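Local coordinates for protein putative polyketide cyclase (Bacillus cereus, PDB 3K0Z) that is of unproven function but, as a putative lipoprotein of the SnoaL-like family in the NTF2 superfamily, may act as a polyketide cyclase, at residues 39-44 and 128-132; 44-48 and 93-97. One frame throughout, in Å; residues are numbered along the deposited sequence.

Contact 1: residues 39-44 and 128-132; sequences AAQRFY and DILHV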
loop_
_atom_site.group_PDB
_atom_site.type_symbol
_atom_site.label_atom_id
_atom_site.label_comp_id
_atom_site.label_asym_id
_atom_site.label_seq_id
_atom_site.Cartn_x
_atom_site.Cartn_y
_atom_site.Cartn_z
ATOM N N ALA A 39 -14.160 -2.176 -11.139
ATOM C CA ALA A 39 -14.505 -2.227 -9.703
ATOM C C ALA A 39 -13.672 -1.198 -8.964
ATOM O O ALA A 39 -14.151 -0.490 -8.073
ATOM C CB ALA A 39 -14.260 -3.651 -9.140
ATOM N N ALA A 40 -12.409 -1.104 -9.337
ATOM C CA ALA A 40 -11.518 -0.100 -8.718
ATOM C C ALA A 40 -12.018 1.287 -9.015
ATOM O O ALA A 40 -12.065 2.098 -8.122
ATOM C CB ALA A 40 -10.116 -0.257 -9.226
ATOM N N GLN A 41 -12.417 1.557 -10.265
ATOM C CA GLN A 41 -12.903 2.877 -10.616
ATOM C C GLN A 41 -14.149 3.260 -9.799
ATOM O O GLN A 41 -14.255 4.397 -9.309
ATOM C CB GLN A 41 -13.210 2.963 -12.088
ATOM C CG GLN A 41 -12.018 3.082 -12.999
ATOM C CD GLN A 41 -12.453 3.435 -14.389
ATOM O OE1 GLN A 41 -12.734 2.552 -15.237
ATOM N NE2 GLN A 41 -12.495 4.737 -14.665
ATOM N N ARG A 42 -15.072 2.309 -9.632
ATOM C CA ARG A 42 -16.306 2.569 -8.883
ATOM C C ARG A 42 -16.004 2.760 -7.424
ATOM O O ARG A 42 -16.639 3.545 -6.777
ATOM C CB ARG A 42 -17.316 1.430 -9.012
ATOM C CG ARG A 42 -17.946 1.301 -10.380
ATOM C CD ARG A 42 -19.098 0.308 -10.408
ATOM N NE ARG A 42 -19.598 0.081 -11.776
ATOM C CZ ARG A 42 -19.162 -0.880 -12.606
ATOM N NH1 ARG A 42 -18.255 -1.781 -12.245
ATOM N NH2 ARG A 42 -19.690 -0.974 -13.814
ATOM N N PHE A 43 -15.065 1.994 -6.892
ATOM C CA PHE A 43 -14.673 2.106 -5.515
ATOM C C PHE A 43 -14.079 3.497 -5.266
ATOM O O PHE A 43 -14.458 4.159 -4.289
ATOM C CB PHE A 43 -13.668 0.991 -5.135
ATOM C CG PHE A 43 -13.486 0.789 -3.637
ATOM C CD1 PHE A 43 -14.566 0.470 -2.815
ATOM C CD2 PHE A 43 -12.216 0.818 -3.069
ATOM C CE1 PHE A 43 -14.373 0.259 -1.438
ATOM C CE2 PHE A 43 -12.039 0.546 -1.698
ATOM C CZ PHE A 43 -13.110 0.280 -0.907
ATOM N N TYR A 44 -13.177 3.967 -6.128
ATOM C CA TYR A 44 -12.631 5.328 -5.916
ATOM C C TYR A 44 -13.609 6.450 -6.335
ATOM O O TYR A 44 -13.515 7.548 -5.784
ATOM C CB TYR A 44 -11.176 5.490 -6.408
ATOM C CG TYR A 44 -10.370 4.437 -5.689
ATOM C CD1 TYR A 44 -10.153 4.528 -4.319
ATOM C CD2 TYR A 44 -9.964 3.290 -6.341
ATOM C CE1 TYR A 44 -9.553 3.496 -3.594
ATOM C CE2 TYR A 44 -9.315 2.263 -5.636
ATOM C CZ TYR A 44 -9.122 2.384 -4.267
ATOM O OH TYR A 44 -8.531 1.369 -3.578
ATOM N N ASP A 128 -4.051 0.748 -1.282
ATOM C CA ASP A 128 -5.052 -0.250 -0.969
ATOM C C ASP A 128 -4.772 -1.500 -1.750
ATOM O O ASP A 128 -4.359 -1.427 -2.907
ATOM C CB ASP A 128 -6.458 0.160 -1.406
ATOM C CG ASP A 128 -6.981 1.442 -0.760
ATOM O OD1 ASP A 128 -6.244 2.162 -0.026
ATOM O OD2 ASP A 128 -8.190 1.721 -0.976
ATOM N N ILE A 129 -5.029 -2.639 -1.131
ATOM C CA ILE A 129 -4.985 -3.930 -1.809
ATOM C C ILE A 129 -6.430 -4.457 -1.777
ATOM O O ILE A 129 -7.023 -4.638 -0.699
ATOM C CB ILE A 129 -4.060 -4.938 -1.126
ATOM C CG1 ILE A 129 -2.604 -4.446 -1.211
ATOM C CG2 ILE A 129 -4.226 -6.317 -1.805
ATOM C CD1 ILE A 129 -1.663 -5.152 -0.248
ATOM N N LEU A 130 -6.967 -4.683 -2.964
ATOM C CA LEU A 130 -8.342 -5.158 -3.135
ATOM C C LEU A 130 -8.374 -6.594 -3.651
ATOM O O LEU A 130 -7.649 -6.912 -4.570
ATOM C CB LEU A 130 -9.034 -4.273 -4.149
ATOM C CG LEU A 130 -8.985 -2.755 -3.996
ATOM C CD1 LEU A 130 -9.585 -2.159 -5.291
ATOM C CD2 LEU A 130 -9.679 -2.192 -2.760
ATOM N N HIS A 131 -9.232 -7.438 -3.072
ATOM C CA HIS A 131 -9.476 -8.783 -3.571
ATOM C C HIS A 131 -10.781 -8.704 -4.356
ATOM O O HIS A 131 -11.817 -8.272 -3.819
ATOM C CB HIS A 131 -9.643 -9.729 -2.430
ATOM C CG HIS A 131 -9.285 -11.144 -2.743
ATOM N ND1 HIS A 131 -9.138 -12.095 -1.755
ATOM C CD2 HIS A 131 -9.000 -11.761 -3.913
ATOM C CE1 HIS A 131 -8.806 -13.248 -2.315
ATOM N NE2 HIS A 131 -8.717 -13.071 -3.624
ATOM N N VAL A 132 -10.732 -9.077 -5.627
ATOM C CA VAL A 132 -11.901 -8.963 -6.524
ATOM C C VAL A 132 -12.326 -10.332 -7.015
ATOM O O VAL A 132 -11.472 -11.066 -7.457
ATOM C CB VAL A 132 -11.570 -8.125 -7.767
ATOM C CG1 VAL A 132 -12.858 -7.836 -8.579
ATOM C CG2 VAL A 132 -10.863 -6.829 -7.364
#
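In the alpha+beta cone of the SnoaL-like, NTF2-type fold, a long helix lies across a curved, mostly antiparallel sheet, and the two meet in this buried contact. The helix 39-44 crosses strand 128-132 at 126° between chain directions, with axes 10.9 Å apart, a gap that side chains must fill. Strand alternation decides who fills it: Asp128, Leu130 and Val132 point their CA-to-CB bonds toward the helix, while Ile129 points away and packs on Thr108 of the second subunit.

Leu130 is the main bump. Its two methyls enter a hollow walled by Ala40, Phe43 and Tyr44, with CD2 of Leu130 3.8 Å from CE2 of Phe43 and CD1 of Leu130 4.4 Å from CB of Ala40. A branched, flexible leucine suits a recess with one small and two aromatic walls. Where the strand comes nearest, the helix presents its smallest side chains: the CA atoms of Ala39 and Val132 are 7.9 Å apart, those of Ala40 and Leu130 8.2 Å. At Ala39 a single methyl suffices, its CB meeting CG1 of Val132 at 4.4 Å. Toward Tyr44 the gap is spanned by rings instead, and Phe43 also reaches Ile137 on the next strand, 136-144.

Of the strand side chains facing the helix, Asp128 is the polar one, and the phenol of Tyr44 suits it by pairing a long apolar ring with a polar tip. At the edge of that ring, the Tyr44 OH donates a 2.6 Å hydrogen bond to OD2 of Asp128.

Contact 2: residues 44-48 and 93-97; sequences YAFWD and IHCEI
A helix side chain bonds to a strand backbone: the carboxylate of Asp48 accepts a hydrogen bond from the backbone amide of Cys95. The contact joins the long helix of the SnoaL-like, NTF2-type fold to the start of a strand in its curved sheet. Segment 44-48 is alpha helix (phi -59 to -77°, psi -24 to -50°), with Asp48 N bonded to Tyr44 O at 2.8 Å; segment 93-97 is extended (phi -93 to -145°, psi 110 to 147°). They run nearly antiparallel, at 162°, axes only 7.4 Å apart. The register sets Asp48 opposite Cys95, their CA atoms 4.9 Å apart.

Such closeness needs a small inward residue, Cys95. With chi1 at 177° (t), its sulfur sits in the groove between Tyr44 and Trp47: SG of Cys95 is 4.0 Å from CB of Tyr44 and 4.4 Å from CB of Trp47. SG also lies 5.2 Å from the centroid of the Tyr44 ring, an oblique sulfur-aromatic contact. Tyr44, chi1 -56° (m), runs past the strand toward Asp128, to which its hydroxyl is hydrogen-bonded; its CD2 meets CD1 of Ile97 at 3.9 Å, the longer, branched Ile97 (chi1 m, chi2 t) reaching across to the ring.

Glu96 points away, salt-bridged to Lys20. At the more open end, water 1 lies 2.7 Å from both Asp48 O and Ile93 O, in position to donate to either. Asp48 needs chi1 -173° (t) to reach the strand, where Cys95 N donates to its OD1 at 2.9 Å, with an N-H...O angle of 166°.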
loop_
_atom_site.group_PDB
_atom_site.type_symbol
_atom_site.label_atom_id
_atom_site.label_comp_id
_atom_site.label_asym_id
_atom_site.label_seq_id
_atom_site.Cartn_x
_atom_site.Cartn_y
_atom_site.Cartn_z
ATOM N N TYR A 44 -13.177 3.967 -6.128
ATOM C CA TYR A 44 -12.631 5.328 -5.916
ATOM C C TYR A 44 -13.609 6.450 -6.335
ATOM O O TYR A 44 -13.515 7.548 -5.784
ATOM C CB TYR A 44 -11.176 5.490 -6.408
ATOM C CG TYR A 44 -10.370 4.437 -5.689
ATOM C CD1 TYR A 44 -10.153 4.528 -4.319
ATOM C CD2 TYR A 44 -9.964 3.290 -6.341
ATOM C CE1 TYR A 44 -9.553 3.496 -3.594
ATOM C CE2 TYR A 44 -9.315 2.263 -5.636
ATOM C CZ TYR A 44 -9.122 2.384 -4.267
ATOM O OH TYR A 44 -8.531 1.369 -3.578
ATOM N N ALA A 45 -14.548 6.181 -7.242
ATOM C CA ALA A 45 -15.689 7.113 -7.468
ATOM C C ALA A 45 -16.490 7.309 -6.170
ATOM O O ALA A 45 -16.891 8.416 -5.851
ATOM C CB ALA A 45 -16.609 6.648 -8.605
ATOM N N PHE A 46 -16.720 6.225 -5.435
ATOM C CA PHE A 46 -17.435 6.331 -4.198
ATOM C C PHE A 46 -16.628 7.185 -3.215
ATOM O O PHE A 46 -17.151 8.118 -2.615
ATOM C CB PHE A 46 -17.725 4.968 -3.598
ATOM C CG PHE A 46 -18.260 5.075 -2.220
ATOM C CD1 PHE A 46 -19.531 5.597 -2.003
ATOM C CD2 PHE A 46 -17.473 4.754 -1.135
ATOM C CE1 PHE A 46 -20.023 5.754 -0.701
ATOM C CE2 PHE A 46 -17.948 4.892 0.160
ATOM C CZ PHE A 46 -19.212 5.401 0.382
ATOM N N TRP A 47 -15.348 6.882 -3.040
ATOM C CA TRP A 47 -14.551 7.705 -2.124
ATOM C C TRP A 47 -14.487 9.153 -2.587
ATOM O O TRP A 47 -14.430 10.054 -1.743
ATOM C CB TRP A 47 -13.165 7.149 -1.940
ATOM C CG TRP A 47 -13.148 5.815 -1.197
ATOM C CD1 TRP A 47 -12.686 4.627 -1.669
ATOM C CD2 TRP A 47 -13.632 5.553 0.148
ATOM N NE1 TRP A 47 -12.834 3.650 -0.712
ATOM C CE2 TRP A 47 -13.433 4.188 0.402
ATOM C CE3 TRP A 47 -14.198 6.352 1.152
ATOM C CZ2 TRP A 47 -13.752 3.592 1.635
ATOM C CZ3 TRP A 47 -14.552 5.758 2.380
ATOM C CH2 TRP A 47 -14.330 4.383 2.596
ATOM N N ASP A 48 -14.503 9.397 -3.903
ATOM C CA ASP A 48 -14.461 10.779 -4.386
ATOM C C ASP A 48 -15.792 11.509 -4.182
ATOM O O ASP A 48 -15.795 12.705 -3.916
ATOM C CB ASP A 48 -14.057 10.779 -5.842
ATOM C CG ASP A 48 -13.803 12.187 -6.405
ATOM O OD1 ASP A 48 -13.058 12.995 -5.818
ATOM O OD2 ASP A 48 -14.374 12.485 -7.445
ATOM N N ILE A 93 -12.727 17.808 -0.611
ATOM C CA ILE A 93 -11.829 16.680 -0.762
ATOM C C ILE A 93 -12.095 15.964 -2.100
ATOM O O ILE A 93 -13.236 15.887 -2.535
ATOM C CB ILE A 93 -12.011 15.645 0.416
ATOM C CG1 ILE A 93 -10.822 14.674 0.453
ATOM C CG2 ILE A 93 -13.407 14.918 0.320
ATOM C CD1 ILE A 93 -9.471 15.330 0.823
ATOM N N HIS A 94 -11.019 15.441 -2.706
ATOM C CA HIS A 94 -11.037 14.833 -4.033
ATOM C C HIS A 94 -10.060 13.673 -4.049
ATOM O O HIS A 94 -8.947 13.795 -3.492
ATOM C CB HIS A 94 -10.616 15.913 -5.045
ATOM C CG HIS A 94 -11.432 17.168 -4.922
ATOM N ND1 HIS A 94 -12.656 17.313 -5.533
ATOM C CD2 HIS A 94 -11.239 18.292 -4.191
ATOM C CE1 HIS A 94 -13.167 18.488 -5.213
ATOM N NE2 HIS A 94 -12.330 19.099 -4.395
ATOM N N CYS A 95 -10.445 12.588 -4.718
ATOM C CA CYS A 95 -9.645 11.351 -4.779
ATOM C C CYS A 95 -9.276 11.035 -6.233
ATOM O O CYS A 95 -10.161 11.044 -7.074
ATOM C CB CYS A 95 -10.491 10.209 -4.214
ATOM S SG CYS A 95 -9.682 8.596 -4.291
ATOM N N GLU A 96 -7.990 10.762 -6.496
ATOM C CA GLU A 96 -7.485 10.353 -7.801
ATOM C C GLU A 96 -6.679 9.058 -7.677
ATOM O O GLU A 96 -6.070 8.806 -6.642
ATOM C CB GLU A 96 -6.613 11.449 -8.359
ATOM C CG GLU A 96 -7.376 12.681 -8.763
ATOM C CD GLU A 96 -6.539 13.567 -9.740
ATOM O OE1 GLU A 96 -5.439 14.035 -9.377
ATOM O OE2 GLU A 96 -6.980 13.748 -10.894
ATOM N N ILE A 97 -6.730 8.222 -8.707
ATOM C CA ILE A 97 -5.976 6.988 -8.761
ATOM C C ILE A 97 -4.633 7.266 -9.479
ATOM O O ILE A 97 -4.582 7.570 -10.708
ATOM C CB ILE A 97 -6.769 5.853 -9.540
ATOM C CG1 ILE A 97 -8.172 5.605 -8.961
ATOM C CG2 ILE A 97 -5.921 4.535 -9.638
ATOM C CD1 ILE A 97 -9.062 4.676 -9.861
HETATM O O HOH W 1 -15.181 15.291 -4.333
#

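In the fold
Both contacts seat helix 30-49 on the same curved sheet, contact 1 on strand 120-133 and contact 2 on strand 93-103, with strand 106-117 between them. Tyr44 belongs to both, its side chain touching Ala109 and Leu111 of that middle strand. Contact 1 is fully buried and mainly hydrophobic, its one polar link joining two side chains. Contact 2 is only partly buried: Asp48 is partly exposed, His94 exposed, and polar bonding involves strand backbone and a water. The wider axis spacing of contact 1 is filled by Leu130 and aromatic rings, whereas the tighter spacing of contact 2 relies on cysteine. Their centres lie about 11 Å apart.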